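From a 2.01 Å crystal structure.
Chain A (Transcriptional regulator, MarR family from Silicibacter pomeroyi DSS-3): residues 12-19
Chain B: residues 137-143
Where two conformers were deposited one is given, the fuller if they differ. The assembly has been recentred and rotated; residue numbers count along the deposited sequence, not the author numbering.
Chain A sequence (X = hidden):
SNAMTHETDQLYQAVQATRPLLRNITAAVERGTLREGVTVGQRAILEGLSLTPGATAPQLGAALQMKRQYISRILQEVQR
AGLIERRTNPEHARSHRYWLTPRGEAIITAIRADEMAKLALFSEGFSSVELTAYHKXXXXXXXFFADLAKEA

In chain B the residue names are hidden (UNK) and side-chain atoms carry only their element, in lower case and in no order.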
# COMPACT_ATOMS: atom_id res chain seq x y z
N TYR A 12 -7.23 13.17 -0.56
CA TYR A 12 -7.47 12.10 -1.51
C TYR A 12 -6.25 11.77 -2.39
O TYR A 12 -5.89 10.60 -2.60
CB TYR A 12 -8.71 12.40 -2.37
CG TYR A 12 -9.07 11.28 -3.35
CD1 TYR A 12 -9.54 10.04 -2.89
CD2 TYR A 12 -8.97 11.49 -4.73
CE1 TYR A 12 -9.88 9.01 -3.81
CE2 TYR A 12 -9.31 10.48 -5.65
CZ TYR A 12 -9.77 9.24 -5.18
OH TYR A 12 -10.10 8.23 -6.07
N GLN A 13 -5.58 12.81 -2.89
CA GLN A 13 -4.36 12.61 -3.68
C GLN A 13 -3.29 11.89 -2.86
O GLN A 13 -2.61 10.98 -3.36
CB GLN A 13 -3.85 13.96 -4.19
CG GLN A 13 -2.74 13.86 -5.21
CD GLN A 13 -2.25 15.23 -5.63
OE1 GLN A 13 -1.64 15.95 -4.82
NE2 GLN A 13 -2.53 15.61 -6.86
N ALA A 14 -3.13 12.28 -1.59
CA ALA A 14 -2.23 11.58 -0.68
C ALA A 14 -2.66 10.11 -0.49
O ALA A 14 -1.85 9.18 -0.57
CB ALA A 14 -2.18 12.31 0.68
N VAL A 15 -3.95 9.88 -0.25
CA VAL A 15 -4.44 8.49 -0.08
C VAL A 15 -4.16 7.66 -1.32
O VAL A 15 -3.72 6.50 -1.24
CB VAL A 15 -5.95 8.47 0.35
CG1 VAL A 15 -6.50 7.03 0.38
CG2 VAL A 15 -6.10 9.09 1.75
N GLN A 16 -4.41 8.25 -2.48
CA GLN A 16 -4.18 7.57 -3.76
C GLN A 16 -2.71 7.18 -3.97
O GLN A 16 -2.43 6.23 -4.71
CB GLN A 16 -4.60 8.47 -4.90
CG GLN A 16 -6.07 8.56 -5.20
CD GLN A 16 -6.26 9.44 -6.43
OE1 GLN A 16 -5.82 10.60 -6.47
NE2 GLN A 16 -6.95 8.89 -7.43
N ALA A 17 -1.79 7.91 -3.33
CA ALA A 17 -0.35 7.61 -3.47
C ALA A 17 0.04 6.35 -2.69
O ALA A 17 1.13 5.85 -2.89
CB ALA A 17 0.52 8.81 -2.99
N THR A 18 -0.84 5.86 -1.82
CA THR A 18 -0.53 4.68 -0.99
C THR A 18 -0.11 3.46 -1.83
O THR A 18 0.83 2.75 -1.47
CB THR A 18 -1.70 4.27 -0.05
OG1 THR A 18 -2.22 5.44 0.62
CG2 THR A 18 -1.24 3.27 1.01
N ARG A 19 -0.82 3.18 -2.93
CA ARG A 19 -0.48 2.02 -3.75
C ARG A 19 0.89 2.14 -4.46
O ARG A 19 1.70 1.23 -4.35
CB ARG A 19 -1.61 1.62 -4.71
CG ARG A 19 -1.34 0.27 -5.44
CD ARG A 19 -2.48 -0.15 -6.38
NE ARG A 19 -3.76 -0.20 -5.67
CZ ARG A 19 -4.27 -1.27 -5.05
NH1 ARG A 19 -3.64 -2.44 -5.06
NH2 ARG A 19 -5.44 -1.16 -4.44
N UNK B 137 4.81 14.90 2.93
CA UNK B 137 5.68 13.77 3.27
C UNK B 137 5.30 12.50 2.48
O UNK B 137 6.18 11.80 1.99
c UNK B 137 6.60 12.33 5.15
c UNK B 137 5.73 13.56 4.81
c UNK B 137 6.32 14.85 5.50
N UNK B 138 4.00 12.20 2.38
CA UNK B 138 3.53 11.07 1.59
C UNK B 138 4.08 11.09 0.16
O UNK B 138 4.62 10.08 -0.31
n UNK B 138 0.21 7.77 1.13
c UNK B 138 1.24 8.56 1.48
c UNK B 138 1.41 9.85 0.69
c UNK B 138 1.98 11.03 1.53
o UNK B 138 1.98 8.30 2.44
N UNK B 139 3.92 12.22 -0.53
CA UNK B 139 4.43 12.36 -1.89
C UNK B 139 5.96 12.33 -1.99
O UNK B 139 6.53 11.75 -2.93
c UNK B 139 1.97 14.59 -4.02
c UNK B 139 1.68 12.36 -2.96
c UNK B 139 3.87 13.62 -2.58
c UNK B 139 2.34 13.68 -2.83
N UNK B 140 6.62 12.98 -1.02
CA UNK B 140 8.09 12.99 -0.96
C UNK B 140 8.66 11.59 -0.73
O UNK B 140 9.63 11.19 -1.39
c UNK B 140 8.59 13.99 0.11
N UNK B 141 8.04 10.82 0.16
CA UNK B 141 8.42 9.42 0.35
C UNK B 141 8.22 8.58 -0.90
O UNK B 141 9.03 7.72 -1.18
c UNK B 141 8.04 9.03 2.94
c UNK B 141 9.41 8.42 3.28
c UNK B 141 7.62 8.74 1.49
c UNK B 141 6.99 8.51 3.86
N UNK B 142 7.10 8.76 -1.59
CA UNK B 142 6.84 8.01 -2.83
C UNK B 142 8.00 8.23 -3.81
O UNK B 142 8.56 7.27 -4.36
o UNK B 142 4.48 8.20 -2.44
c UNK B 142 5.15 7.54 -4.69
c UNK B 142 5.49 8.41 -3.44
N UNK B 143 8.36 9.50 -3.99
CA UNK B 143 9.49 9.95 -4.79
C UNK B 143 10.80 9.31 -4.31
O UNK B 143 11.54 8.71 -5.08
c UNK B 143 8.95 13.50 -5.93
n UNK B 143 7.75 15.70 -3.25
n UNK B 143 8.84 14.35 -4.74
c UNK B 143 9.99 12.31 -5.76
c UNK B 143 9.57 11.47 -4.60
n UNK B 143 6.58 14.83 -5.02
c UNK B 143 7.72 14.96 -4.34

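Position 137 carries three side-chain carbons, one bonded to CA and bearing the other two. A fork at the first carbon with no heteroatom defines valine, V137(B). Its side chain is out of reach of the chain A stretch, so the identification rests on branching alone.

Position 138 has three carbons in a row, the third bonded to one oxygen and one nitrogen: a primary amide on a two-methylene arm, hence glutamine. Q138(B) points its CA-to-CB bond toward the chain A stretch, and its CA lies 6.2 Å from the CA of A14(A), the nearest such pair. With chi1 at 180° and chi2 at 87°, the arm extends and then turns, bringing NE2 of Q138(B) 3.0 Å from the backbone O of A14(A). The N-H...O angle of 152° supports a hydrogen bond donated by the amide. The same NE2 of Q138(B) lies 3.4 Å from OG1 of T18(A), while OE1 is satisfied elsewhere in the structure.

Position 139 shows four carbons forked at the second, the leucine pattern. The CA-to-CB bond of L139(B) runs sideways, yet its end comes nearer: CD2 of L139(B) packs 3.7 Å from CB of A17(A), and CD1 of L139(B) lies 3.9 Å from OE1 of Q13(A).

Position 140 has a single carbon, so it is alanine; A140(B) is out of reach. Position 141 again has four carbons forked at the second, a leucine; L141(B) does not touch the chain A stretch.

At position 142 the first carbon bears one oxygen and one carbon, which identifies threonine. The CA-to-CB bond of T142(B) points toward the chain A stretch, and its OG1 lies 4.0 Å from CB of A17(A). With chi1 at -56°, OG1 of T142(B) donates a hydrogen bond to the backbone O of Q138(B) at 2.8 Å, one turn back along its own helix.

Position 143 runs through three carbons to a nitrogen, then a carbon carrying two more nitrogens: a guanidinium, so R143(B) is arginine. In the conformer given it does not reach the chain A stretch.

The contact buries 264 Å² summed over both sides and centres on A17(A), whose CB meets Q138(B), L139(B) and T142(B). CB of A17(A) lies 3.9 Å from CG of Q138(B), close enough for the glutamine's aliphatic arm to pack while its amide reaches the A14(A) carbonyl. O of A14(A) also accepts a weak backbone hydrogen bond from N of A17(A) at 3.0 Å. One directed polar link is thus set beside apolar packing that is closest at the A17(A) methyl.

Chain B, residues 137-143: VQLALTR
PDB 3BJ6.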